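Local coordinates for protein membrane-bound protease PH1510 (Pyrococcus horikoshii, PDB 6M4B) that cleaves proteins near hydrophobic or aromatic residues, as the N-terminal serine protease domain of the membrane-bound stomatin operon partner protein, at residues K7-A13 against N202-L208; E40-L46 against P69-Y75; A89-I95 against S140-A144; F129-K134 against A147-T152. The protein carries 1 engineered substitution. All coordinates share one frame. Residue numbers count along the deposited sequence, not the author numbering.

Interaction 1 (K7-A13 against N202-L208); sequences KNIVYVA and NVEVRYL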
# COMPACT_ATOMS: atom_id res chain seq x y z
N LYS A 7 25.61 -19.28 7.46
CA LYS A 7 25.59 -18.41 8.64
C LYS A 7 24.34 -17.51 8.76
O LYS A 7 23.60 -17.27 7.80
CB LYS A 7 26.89 -17.56 8.73
CG LYS A 7 27.25 -16.69 7.49
CD LYS A 7 28.43 -17.26 6.70
CE LYS A 7 28.33 -16.89 5.21
NZ LYS A 7 29.59 -17.09 4.43
N ASN A 8 24.10 -17.05 9.98
CA ASN A 8 22.90 -16.36 10.35
C ASN A 8 23.41 -14.95 10.42
O ASN A 8 24.10 -14.56 11.36
CB ASN A 8 22.44 -16.91 11.71
CG ASN A 8 20.96 -16.63 12.02
OD1 ASN A 8 20.20 -16.22 11.18
ND2 ASN A 8 20.57 -16.85 13.27
N ILE A 9 23.12 -14.17 9.38
CA ILE A 9 23.61 -12.82 9.27
C ILE A 9 22.48 -11.79 9.49
O ILE A 9 21.41 -11.88 8.86
CB ILE A 9 24.24 -12.60 7.88
CG1 ILE A 9 25.52 -13.44 7.79
CG2 ILE A 9 24.56 -11.14 7.65
CD1 ILE A 9 26.02 -13.68 6.38
N VAL A 10 22.75 -10.79 10.32
CA VAL A 10 21.91 -9.63 10.42
C VAL A 10 22.68 -8.40 9.93
O VAL A 10 23.74 -8.07 10.46
CB VAL A 10 21.37 -9.40 11.85
CG1 VAL A 10 20.57 -8.11 11.94
CG2 VAL A 10 20.47 -10.57 12.22
N TYR A 11 22.12 -7.72 8.94
CA TYR A 11 22.69 -6.45 8.49
C TYR A 11 22.10 -5.31 9.29
O TYR A 11 20.99 -5.42 9.82
CB TYR A 11 22.47 -6.26 7.01
CG TYR A 11 23.38 -7.15 6.17
CD1 TYR A 11 24.71 -6.80 5.95
CD2 TYR A 11 22.92 -8.33 5.61
CE1 TYR A 11 25.54 -7.58 5.18
CE2 TYR A 11 23.74 -9.13 4.83
CZ TYR A 11 25.04 -8.75 4.62
OH TYR A 11 25.86 -9.53 3.86
N VAL A 12 22.88 -4.25 9.42
CA VAL A 12 22.49 -3.02 10.11
C VAL A 12 22.84 -1.87 9.15
O VAL A 12 23.97 -1.82 8.68
CB VAL A 12 23.22 -2.85 11.45
CG1 VAL A 12 22.84 -1.56 12.13
CG2 VAL A 12 22.90 -4.00 12.40
N ALA A 13 21.90 -0.98 8.87
CA ALA A 13 22.20 0.24 8.16
C ALA A 13 21.61 1.42 8.89
O ALA A 13 20.81 1.27 9.80
CB ALA A 13 21.68 0.17 6.75
N ASN A 202 22.43 -16.89 17.80
CA ASN A 202 23.83 -16.69 17.40
C ASN A 202 23.86 -16.13 16.03
O ASN A 202 23.50 -16.81 15.06
CB ASN A 202 24.58 -18.01 17.41
CG ASN A 202 24.77 -18.51 18.81
OD1 ASN A 202 24.15 -19.46 19.25
ND2 ASN A 202 25.59 -17.79 19.55
N VAL A 203 24.27 -14.88 15.93
CA VAL A 203 24.12 -14.15 14.68
C VAL A 203 25.35 -13.29 14.41
O VAL A 203 26.00 -12.89 15.33
CB VAL A 203 22.83 -13.36 14.73
CG1 VAL A 203 22.80 -12.45 15.92
CG2 VAL A 203 22.71 -12.52 13.50
N GLU A 204 25.72 -13.14 13.14
CA GLU A 204 26.84 -12.28 12.77
C GLU A 204 26.30 -10.95 12.34
O GLU A 204 25.67 -10.85 11.32
CB GLU A 204 27.66 -12.89 11.64
CG GLU A 204 28.38 -14.16 12.09
CD GLU A 204 29.11 -14.89 10.97
OE1 GLU A 204 29.88 -14.20 10.25
OE2 GLU A 204 28.92 -16.15 10.88
N VAL A 205 26.57 -9.92 13.12
CA VAL A 205 26.13 -8.58 12.78
C VAL A 205 27.10 -8.00 11.75
O VAL A 205 28.27 -8.03 11.97
CB VAL A 205 26.12 -7.70 14.02
CG1 VAL A 205 25.72 -6.27 13.66
CG2 VAL A 205 25.17 -8.30 15.07
N ARG A 206 26.60 -7.51 10.62
CA ARG A 206 27.43 -6.79 9.62
C ARG A 206 26.84 -5.42 9.30
O ARG A 206 25.65 -5.29 9.10
CB ARG A 206 27.53 -7.59 8.34
CG ARG A 206 28.21 -8.94 8.49
CD ARG A 206 28.23 -9.65 7.15
NE ARG A 206 29.00 -10.89 7.19
CZ ARG A 206 29.00 -11.81 6.22
NH1 ARG A 206 29.72 -12.91 6.37
NH2 ARG A 206 28.28 -11.63 5.11
N TYR A 207 27.67 -4.39 9.29
CA TYR A 207 27.23 -3.01 9.05
C TYR A 207 27.31 -2.71 7.57
O TYR A 207 28.26 -3.06 6.94
CB TYR A 207 27.99 -2.00 9.95
CG TYR A 207 27.56 -2.11 11.40
CD1 TYR A 207 28.01 -3.13 12.20
CD2 TYR A 207 26.62 -1.20 11.97
CE1 TYR A 207 27.58 -3.28 13.53
CE2 TYR A 207 26.20 -1.32 13.31
CZ TYR A 207 26.67 -2.38 14.08
OH TYR A 207 26.31 -2.59 15.42
N LEU A 208 26.27 -2.13 7.01
CA LEU A 208 26.30 -1.68 5.63
C LEU A 208 26.54 -0.21 5.67
O LEU A 208 25.93 0.51 6.48
CB LEU A 208 24.98 -1.95 4.91
CG LEU A 208 24.66 -3.42 4.74
CD1 LEU A 208 23.26 -3.55 4.21
CD2 LEU A 208 25.66 -4.10 3.81
O HOH W 1 30.61 -14.56 4.46
O HOH W 2 21.06 -18.45 16.01
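A late strand can complete a sheet begun at the N terminus. Here 204-207, an outermost strand of the parallel six-stranded sheet of this ClpP/crotonase-like domain, lies beside strand 9-13, the axes 4.7 Å apart and inclined by 29°. Water 2 bridges N202 N to N8 ND2, which bonds N202 O weakly (3.4 Å) and N199 O more strongly. V203 CG2 presses on V10 CG2 at 3.2 Å. A regular parallel ladder follows: E204 N donates to N8 O (2.8 Å), and E204 O accepts V10 N (3.1 Å). V205 CG1 meets V12 CG2 at 3.8 Å, on the face covered by helix 175-182. R206 repeats the pattern, its N to V10 O (2.9 Å) and its O from V12 N (3.0 Å), while I9 CD1 lies over its guanidinium. The Y207 ring takes a CH-pi contact from V12 CB, 4.2 Å from the centroid. L208 N bonds V12 O at 2.9 Å, and L208 CD2 rests 3.6 Å from Y11 CD1.

Interaction 2 (E40-L46 against P69-Y75); sequences EAIIIEL and PVIIYVY
Two neighbouring parallel strands, 41-46 and 70-74, pair in the buried interior of the main sheet, a textbook case of backbone pairing with mostly apolar side chains on both faces, E45 being the charged exception. Both backbones are extended, and their axes approach to 4.6 Å at 29°. I42 pairs with V70, I43 with I71, I44 with I72, E45 with Y73 and L46 with V74, CA atoms 4.7 to 5.1 Å apart. Hydrogen bonds zigzag: I42 N to P69 O, I71 N to I42 O, I44 N to I71 O and Y73 N to I44 O, each 2.9 Å, then L46 N to Y73 O at 2.7 Å and a weak Y75 N to L46 O at 3.3 Å. With helix 53-64 between them, the strands form a beta-alpha-beta crossover unit of the ClpP/crotonase-like domain. I43, I71, E45 and Y73 share the face packed by helix 175-182; I43 CG2 touches Y73 CB at 3.8 Å. The other face, with helix 21-36 on I42, I44 and I72, also carries L46, V70 and V74. I72, chi1 and chi2 both m, brings CD1 to 4.2 Å from I44 CB and CG2 to 3.9 Å from L46 CD2. The L46 side chain lies about 9 Å from substrate-binding G50. Y75 (chi1 t) sets CD1 3.4 Å from E45 CD; water 3 donates to Y75 O (2.8 Å) and weakly to E45 O (2.9 Å).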
# COMPACT_ATOMS: atom_id res chain seq x y z
N GLU A 40 19.14 -13.12 7.74
CA GLU A 40 18.08 -13.42 8.68
C GLU A 40 17.14 -12.22 8.86
O GLU A 40 15.98 -12.39 9.17
CB GLU A 40 18.72 -13.81 10.02
CG GLU A 40 17.79 -14.05 11.19
CD GLU A 40 16.86 -15.21 10.98
OE1 GLU A 40 15.85 -15.31 11.71
OE2 GLU A 40 17.12 -16.00 10.05
N ALA A 41 17.69 -11.01 8.75
CA ALA A 41 16.97 -9.74 8.97
C ALA A 41 17.89 -8.60 8.63
O ALA A 41 19.13 -8.75 8.68
CB ALA A 41 16.49 -9.59 10.43
N ILE A 42 17.30 -7.44 8.32
CA ILE A 42 18.06 -6.20 8.24
C ILE A 42 17.47 -5.22 9.24
O ILE A 42 16.26 -5.06 9.33
CB ILE A 42 18.09 -5.62 6.81
CG1 ILE A 42 18.97 -4.36 6.77
CG2 ILE A 42 16.70 -5.36 6.25
CD1 ILE A 42 19.11 -3.80 5.38
N ILE A 43 18.34 -4.60 10.04
CA ILE A 43 17.97 -3.58 11.00
C ILE A 43 18.33 -2.23 10.39
O ILE A 43 19.44 -2.03 9.90
CB ILE A 43 18.70 -3.72 12.33
CG1 ILE A 43 18.29 -5.05 13.01
CG2 ILE A 43 18.37 -2.54 13.25
CD1 ILE A 43 19.24 -5.47 14.13
N ILE A 44 17.37 -1.33 10.38
CA ILE A 44 17.58 -0.00 9.88
C ILE A 44 17.42 0.93 11.03
O ILE A 44 16.34 1.04 11.58
CB ILE A 44 16.66 0.28 8.71
CG1 ILE A 44 17.15 -0.59 7.55
CG2 ILE A 44 16.68 1.77 8.37
CD1 ILE A 44 16.26 -0.57 6.35
N GLU A 45 18.53 1.57 11.39
CA GLU A 45 18.59 2.56 12.46
C GLU A 45 18.09 3.89 11.87
O GLU A 45 18.73 4.45 10.99
CB GLU A 45 20.00 2.71 13.00
CG GLU A 45 20.44 1.51 13.84
CD GLU A 45 21.92 1.54 14.22
OE1 GLU A 45 22.66 2.40 13.70
OE2 GLU A 45 22.36 0.68 15.03
N LEU A 46 16.92 4.33 12.32
CA LEU A 46 16.21 5.40 11.64
C LEU A 46 16.10 6.62 12.54
O LEU A 46 15.81 6.51 13.71
CB LEU A 46 14.80 4.95 11.23
CG LEU A 46 13.93 5.97 10.49
CD1 LEU A 46 14.45 6.20 9.08
CD2 LEU A 46 12.51 5.48 10.46
N PRO A 69 12.92 -10.18 6.85
CA PRO A 69 12.42 -9.22 7.83
C PRO A 69 13.24 -7.91 7.88
O PRO A 69 14.44 -7.95 7.91
CB PRO A 69 12.53 -9.99 9.15
CG PRO A 69 12.53 -11.45 8.76
CD PRO A 69 13.20 -11.52 7.44
N VAL A 70 12.55 -6.78 7.86
CA VAL A 70 13.06 -5.44 8.11
C VAL A 70 12.62 -4.93 9.50
O VAL A 70 11.41 -4.81 9.81
CB VAL A 70 12.53 -4.44 7.06
CG1 VAL A 70 13.22 -3.07 7.22
CG2 VAL A 70 12.74 -4.99 5.68
N ILE A 71 13.59 -4.60 10.32
CA ILE A 71 13.37 -4.11 11.67
C ILE A 71 13.70 -2.62 11.60
O ILE A 71 14.80 -2.25 11.20
CB ILE A 71 14.24 -4.85 12.69
CG1 ILE A 71 13.85 -6.34 12.68
CG2 ILE A 71 14.04 -4.27 14.07
CD1 ILE A 71 14.73 -7.22 13.52
N ILE A 72 12.76 -1.79 12.03
CA ILE A 72 12.99 -0.36 12.09
C ILE A 72 13.34 -0.06 13.54
O ILE A 72 12.58 -0.39 14.45
CB ILE A 72 11.75 0.45 11.61
CG1 ILE A 72 11.46 0.15 10.12
CG2 ILE A 72 11.99 1.91 11.81
CD1 ILE A 72 12.52 0.55 9.14
N TYR A 73 14.52 0.53 13.74
CA TYR A 73 15.08 0.76 15.04
C TYR A 73 15.32 2.25 15.15
O TYR A 73 16.18 2.80 14.47
CB TYR A 73 16.38 0.01 15.22
CG TYR A 73 17.10 0.10 16.58
CD1 TYR A 73 16.41 0.43 17.74
CD2 TYR A 73 18.47 -0.16 16.69
CE1 TYR A 73 17.04 0.47 18.96
CE2 TYR A 73 19.13 -0.11 17.93
CZ TYR A 73 18.42 0.16 19.06
OH TYR A 73 19.04 0.20 20.31
N VAL A 74 14.51 2.88 15.99
CA VAL A 74 14.60 4.31 16.18
C VAL A 74 15.78 4.57 17.14
O VAL A 74 15.73 4.27 18.34
CB VAL A 74 13.30 4.92 16.76
CG1 VAL A 74 13.40 6.45 16.68
CG2 VAL A 74 12.09 4.42 15.97
N TYR A 75 16.83 5.13 16.57
CA TYR A 75 18.17 5.09 17.17
C TYR A 75 19.05 6.12 16.43
O TYR A 75 18.88 6.28 15.20
CB TYR A 75 18.73 3.67 17.02
CG TYR A 75 20.12 3.46 17.55
CD1 TYR A 75 21.24 3.75 16.76
CD2 TYR A 75 20.32 2.93 18.82
CE1 TYR A 75 22.53 3.54 17.24
CE2 TYR A 75 21.61 2.73 19.33
CZ TYR A 75 22.70 3.03 18.53
OH TYR A 75 23.94 2.84 19.00
O HOH W 3 19.96 6.50 12.67

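Interaction 3 (A89-I95 against S140-A144); sequences ALGSHLI and SGRNA
A single buried arginine makes most of this contact: R142 sends its side chain into the turn between helix 84-90 and strand 94-97 and ties it through the S92 carbonyl. With chi1 m and chi2 and chi3 both t, the side chain is extended, so that R142 NH1 donates to S92 O at 2.8 Å and R142 NH2 to the same S92 O at 3.1 Å; L90 O lies 2.9 Å from R142 NH1. I95 CD1 lies over one face of the guanidinium, 3.5 Å from R142 NE, and L90 CD2 reaches R142 CD at 3.9 Å. The charge is met by a salt bridge from NH2 to E169, whose carboxylate also accepts from I95 N. Within 89-95, the helix ends at L90, G91 follows at phi/psi -84/3, and S92 N bonds A89 O at 3.0 Å before the chain extends into I95. S140 CA lies 7.4 Å from L90 CA. G141, at positive phi (67/19), is the C-prime residue of a Schellman motif closing helix 123-139. N143 caps the next helix through I146 N. This is a junction between two successive helices, a Schellman motif followed by an N-cap, whose intervening arginine grips a helix-to-strand turn.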
# COMPACT_ATOMS: atom_id res chain seq x y z
N ALA A 89 8.08 2.90 10.12
CA ALA A 89 8.05 2.02 11.27
C ALA A 89 6.81 1.12 11.32
O ALA A 89 6.97 -0.12 11.37
CB ALA A 89 8.15 2.82 12.54
N LEU A 90 5.59 1.70 11.24
CA LEU A 90 4.37 0.89 11.24
C LEU A 90 4.25 -0.09 10.10
O LEU A 90 3.56 -1.11 10.23
CB LEU A 90 3.12 1.76 11.32
CG LEU A 90 3.01 2.57 12.58
CD1 LEU A 90 1.90 3.59 12.42
CD2 LEU A 90 2.72 1.66 13.77
N GLY A 91 4.93 0.17 8.99
CA GLY A 91 4.92 -0.73 7.85
C GLY A 91 5.90 -1.87 7.92
O GLY A 91 5.95 -2.70 7.01
N SER A 92 6.62 -1.99 9.01
CA SER A 92 7.77 -2.88 9.09
C SER A 92 7.45 -4.10 9.94
O SER A 92 6.45 -4.15 10.67
CB SER A 92 8.98 -2.12 9.67
OG SER A 92 8.94 -2.10 11.10
N HIS A 93 8.34 -5.08 9.83
CA HIS A 93 8.16 -6.38 10.47
C HIS A 93 8.27 -6.34 11.98
O HIS A 93 7.72 -7.19 12.65
CB HIS A 93 9.17 -7.36 9.88
CG HIS A 93 8.96 -7.61 8.43
ND1 HIS A 93 9.52 -6.83 7.46
CD2 HIS A 93 8.22 -8.55 7.79
CE1 HIS A 93 9.15 -7.27 6.26
NE2 HIS A 93 8.35 -8.31 6.44
N LEU A 94 9.05 -5.38 12.49
CA LEU A 94 9.29 -5.24 13.91
C LEU A 94 9.80 -3.82 14.17
O LEU A 94 10.58 -3.30 13.38
CB LEU A 94 10.34 -6.25 14.38
CG LEU A 94 10.30 -6.59 15.88
CD1 LEU A 94 9.15 -7.53 16.10
CD2 LEU A 94 11.57 -7.27 16.39
N ILE A 95 9.35 -3.20 15.26
CA ILE A 95 9.81 -1.88 15.60
C ILE A 95 10.48 -1.98 16.94
O ILE A 95 9.89 -2.51 17.88
CB ILE A 95 8.66 -0.83 15.69
CG1 ILE A 95 7.84 -0.77 14.39
CG2 ILE A 95 9.24 0.54 15.96
CD1 ILE A 95 6.46 -0.15 14.60
N SER A 140 -0.31 -5.04 10.85
CA SER A 140 0.74 -5.52 11.72
C SER A 140 0.29 -5.82 13.16
O SER A 140 1.14 -6.02 14.02
CB SER A 140 1.85 -4.48 11.74
OG SER A 140 1.40 -3.23 12.22
N GLY A 141 -1.02 -5.85 13.43
CA GLY A 141 -1.49 -6.14 14.79
C GLY A 141 -1.14 -5.05 15.79
O GLY A 141 -1.22 -5.26 16.95
N ARG A 142 -0.83 -3.85 15.34
CA ARG A 142 -0.47 -2.77 16.21
C ARG A 142 -1.68 -1.86 16.47
O ARG A 142 -2.68 -1.94 15.80
CB ARG A 142 0.71 -1.99 15.58
CG ARG A 142 2.02 -2.80 15.55
CD ARG A 142 3.08 -2.09 14.74
NE ARG A 142 4.26 -2.90 14.67
CZ ARG A 142 4.95 -3.24 13.58
NH1 ARG A 142 4.59 -2.87 12.35
NH2 ARG A 142 6.03 -3.98 13.72
N ASN A 143 -1.57 -0.97 17.43
CA ASN A 143 -2.73 -0.18 17.87
C ASN A 143 -3.19 0.92 16.83
O ASN A 143 -2.53 1.91 16.64
CB ASN A 143 -2.38 0.43 19.24
CG ASN A 143 -3.57 1.04 19.92
OD1 ASN A 143 -4.42 1.61 19.25
ND2 ASN A 143 -3.56 1.07 21.25
N ALA A 144 -4.27 0.67 16.15
CA ALA A 144 -4.78 1.56 15.11
C ALA A 144 -5.47 2.84 15.66
O ALA A 144 -5.42 3.87 15.01
CB ALA A 144 -5.76 0.80 14.23

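Interaction 4 (F129-K134 against A147-T152); sequences FIAYIK and AEEFIT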
# COMPACT_ATOMS: atom_id res chain seq x y z
N PHE A 129 -4.90 9.75 4.73
CA PHE A 129 -3.76 9.42 5.54
C PHE A 129 -4.13 8.66 6.78
O PHE A 129 -3.43 7.70 7.13
CB PHE A 129 -2.87 10.64 5.84
CG PHE A 129 -1.93 10.95 4.73
CD1 PHE A 129 -0.89 10.07 4.43
CD2 PHE A 129 -2.18 12.00 3.84
CE1 PHE A 129 -0.07 10.28 3.33
CE2 PHE A 129 -1.36 12.21 2.74
CZ PHE A 129 -0.30 11.36 2.49
N ILE A 130 -5.26 9.01 7.37
CA ILE A 130 -5.81 8.26 8.49
C ILE A 130 -6.14 6.83 8.04
O ILE A 130 -5.74 5.88 8.71
CB ILE A 130 -7.05 8.92 9.09
CG1 ILE A 130 -6.66 10.24 9.79
CG2 ILE A 130 -7.74 8.01 10.08
CD1 ILE A 130 -7.83 11.11 10.21
N ALA A 131 -6.83 6.66 6.92
CA ALA A 131 -7.10 5.32 6.45
C ALA A 131 -5.77 4.55 6.20
O ALA A 131 -5.67 3.38 6.57
CB ALA A 131 -7.94 5.34 5.19
N TYR A 132 -4.76 5.21 5.64
CA TYR A 132 -3.50 4.53 5.35
C TYR A 132 -2.72 4.11 6.63
O TYR A 132 -2.33 2.93 6.78
CB TYR A 132 -2.65 5.38 4.48
CG TYR A 132 -1.37 4.77 4.04
CD1 TYR A 132 -1.36 3.69 3.18
CD2 TYR A 132 -0.15 5.31 4.44
CE1 TYR A 132 -0.19 3.11 2.75
CE2 TYR A 132 1.04 4.78 3.98
CZ TYR A 132 1.04 3.68 3.18
OH TYR A 132 2.22 3.16 2.75
N ILE A 133 -2.59 5.03 7.58
CA ILE A 133 -1.84 4.76 8.81
C ILE A 133 -2.54 3.69 9.67
O ILE A 133 -1.88 2.79 10.20
CB ILE A 133 -1.55 6.03 9.63
CG1 ILE A 133 -0.26 5.83 10.44
CG2 ILE A 133 -2.73 6.44 10.53
CD1 ILE A 133 0.18 7.04 11.20
N LYS A 134 -3.86 3.69 9.66
CA LYS A 134 -4.63 2.68 10.36
C LYS A 134 -4.49 1.30 9.74
O LYS A 134 -4.43 0.30 10.45
CB LYS A 134 -6.09 3.06 10.46
CG LYS A 134 -6.38 4.10 11.53
CD LYS A 134 -7.83 4.53 11.54
CE LYS A 134 -8.80 3.44 12.01
NZ LYS A 134 -9.50 3.82 13.25
N ALA A 147 -2.46 4.91 16.36
CA ALA A 147 -1.93 5.32 15.05
C ALA A 147 -2.73 6.49 14.47
O ALA A 147 -2.16 7.43 13.93
CB ALA A 147 -1.89 4.16 14.07
N GLU A 148 -4.05 6.41 14.57
CA GLU A 148 -4.94 7.50 14.12
C GLU A 148 -4.63 8.78 14.90
O GLU A 148 -4.44 9.83 14.32
CB GLU A 148 -6.41 7.11 14.28
CG GLU A 148 -7.35 8.23 13.82
CD GLU A 148 -8.84 7.87 13.81
OE1 GLU A 148 -9.65 8.80 13.72
OE2 GLU A 148 -9.24 6.72 13.92
N GLU A 149 -4.46 8.66 16.22
CA GLU A 149 -4.11 9.83 17.01
C GLU A 149 -2.79 10.48 16.67
O GLU A 149 -2.65 11.69 16.87
CB GLU A 149 -4.21 9.55 18.49
CG GLU A 149 -5.62 9.09 18.92
CD GLU A 149 -5.69 8.77 20.39
OE1 GLU A 149 -4.73 9.04 21.11
OE2 GLU A 149 -6.73 8.30 20.86
N PHE A 150 -1.83 9.73 16.14
CA PHE A 150 -0.63 10.40 15.67
C PHE A 150 -0.99 11.53 14.70
O PHE A 150 -0.21 12.47 14.52
CB PHE A 150 0.34 9.46 14.92
CG PHE A 150 0.97 8.36 15.75
CD1 PHE A 150 1.16 8.47 17.12
CD2 PHE A 150 1.35 7.15 15.12
CE1 PHE A 150 1.75 7.46 17.86
CE2 PHE A 150 1.95 6.13 15.84
CZ PHE A 150 2.18 6.29 17.22
N ILE A 151 -2.08 11.36 13.96
CA ILE A 151 -2.53 12.34 13.00
C ILE A 151 -3.50 13.30 13.69
O ILE A 151 -3.27 14.50 13.67
CB ILE A 151 -3.22 11.67 11.76
CG1 ILE A 151 -2.19 10.99 10.89
CG2 ILE A 151 -4.01 12.68 10.92
CD1 ILE A 151 -2.77 10.22 9.72
N THR A 152 -4.58 12.78 14.27
CA THR A 152 -5.68 13.65 14.69
C THR A 152 -5.31 14.54 15.89
O THR A 152 -5.87 15.61 16.05
CB THR A 152 -6.92 12.86 15.07
OG1 THR A 152 -6.57 11.94 16.13
CG2 THR A 152 -7.50 12.13 13.83
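When two helices follow each other through a short loop, their facing sides can close over a common apolar seam. Segments 129-134 and 147-152 do so at an axis separation of 8.8 Å and an interaxial angle of 150°, roughly antiparallel. The main bump is I151, whose CD1 enters the hollow formed by F129, I130 and I133: it lies 3.6 Å from F129 C, 3.6 Å from I130 N and 3.9 Å from I133 CG2. In return, I133 projects toward 147-152. Its CG2 settles against the small A147, 3.6 Å from A147 O, while its CD1 meets the edge of the F150 ring, 4.1 Å from F150 CD2. I130 fills the space beside I151, with CG1 3.8 Å from I151 CG2 and CD1 3.8 Å from T152 CG2. The seam is bordered by a salt bridge, K134 NZ to E148 OE2 at 3.0 Å. Y87 of helix 84-90 packs against F129, I133 and I151. This helical hairpin adjoins the substrate site: F129 lies about 4 Å from A53 and I151 about 4 Å from P108, side chain to side chain, A53 and P108 being assigned to the substrate-binding segments of this ClpP-like serine protease.

Overall arrangement
Following the chain shows how local closures build a fold. Strand 9-16 opens interaction 1, which closes only near the C terminus, so the other three nest inside its long loop. Interaction 2 closes early, across one beta-alpha-beta unit, and adjoins interaction 1 in the sheet: Y11 O and A13 O lie 2.8 Å from I43 N and E45 N, respectively. Interaction 3 opens beside strand 70-74 and closes at 140-144, between the segments of interaction 4, so the two cross; interaction 4 closes at 147-152, across the short link between its helices. They meet at L90 of interaction 3, which packs on I133, A147 and F150 of interaction 4, tying sheet to helical hairpin.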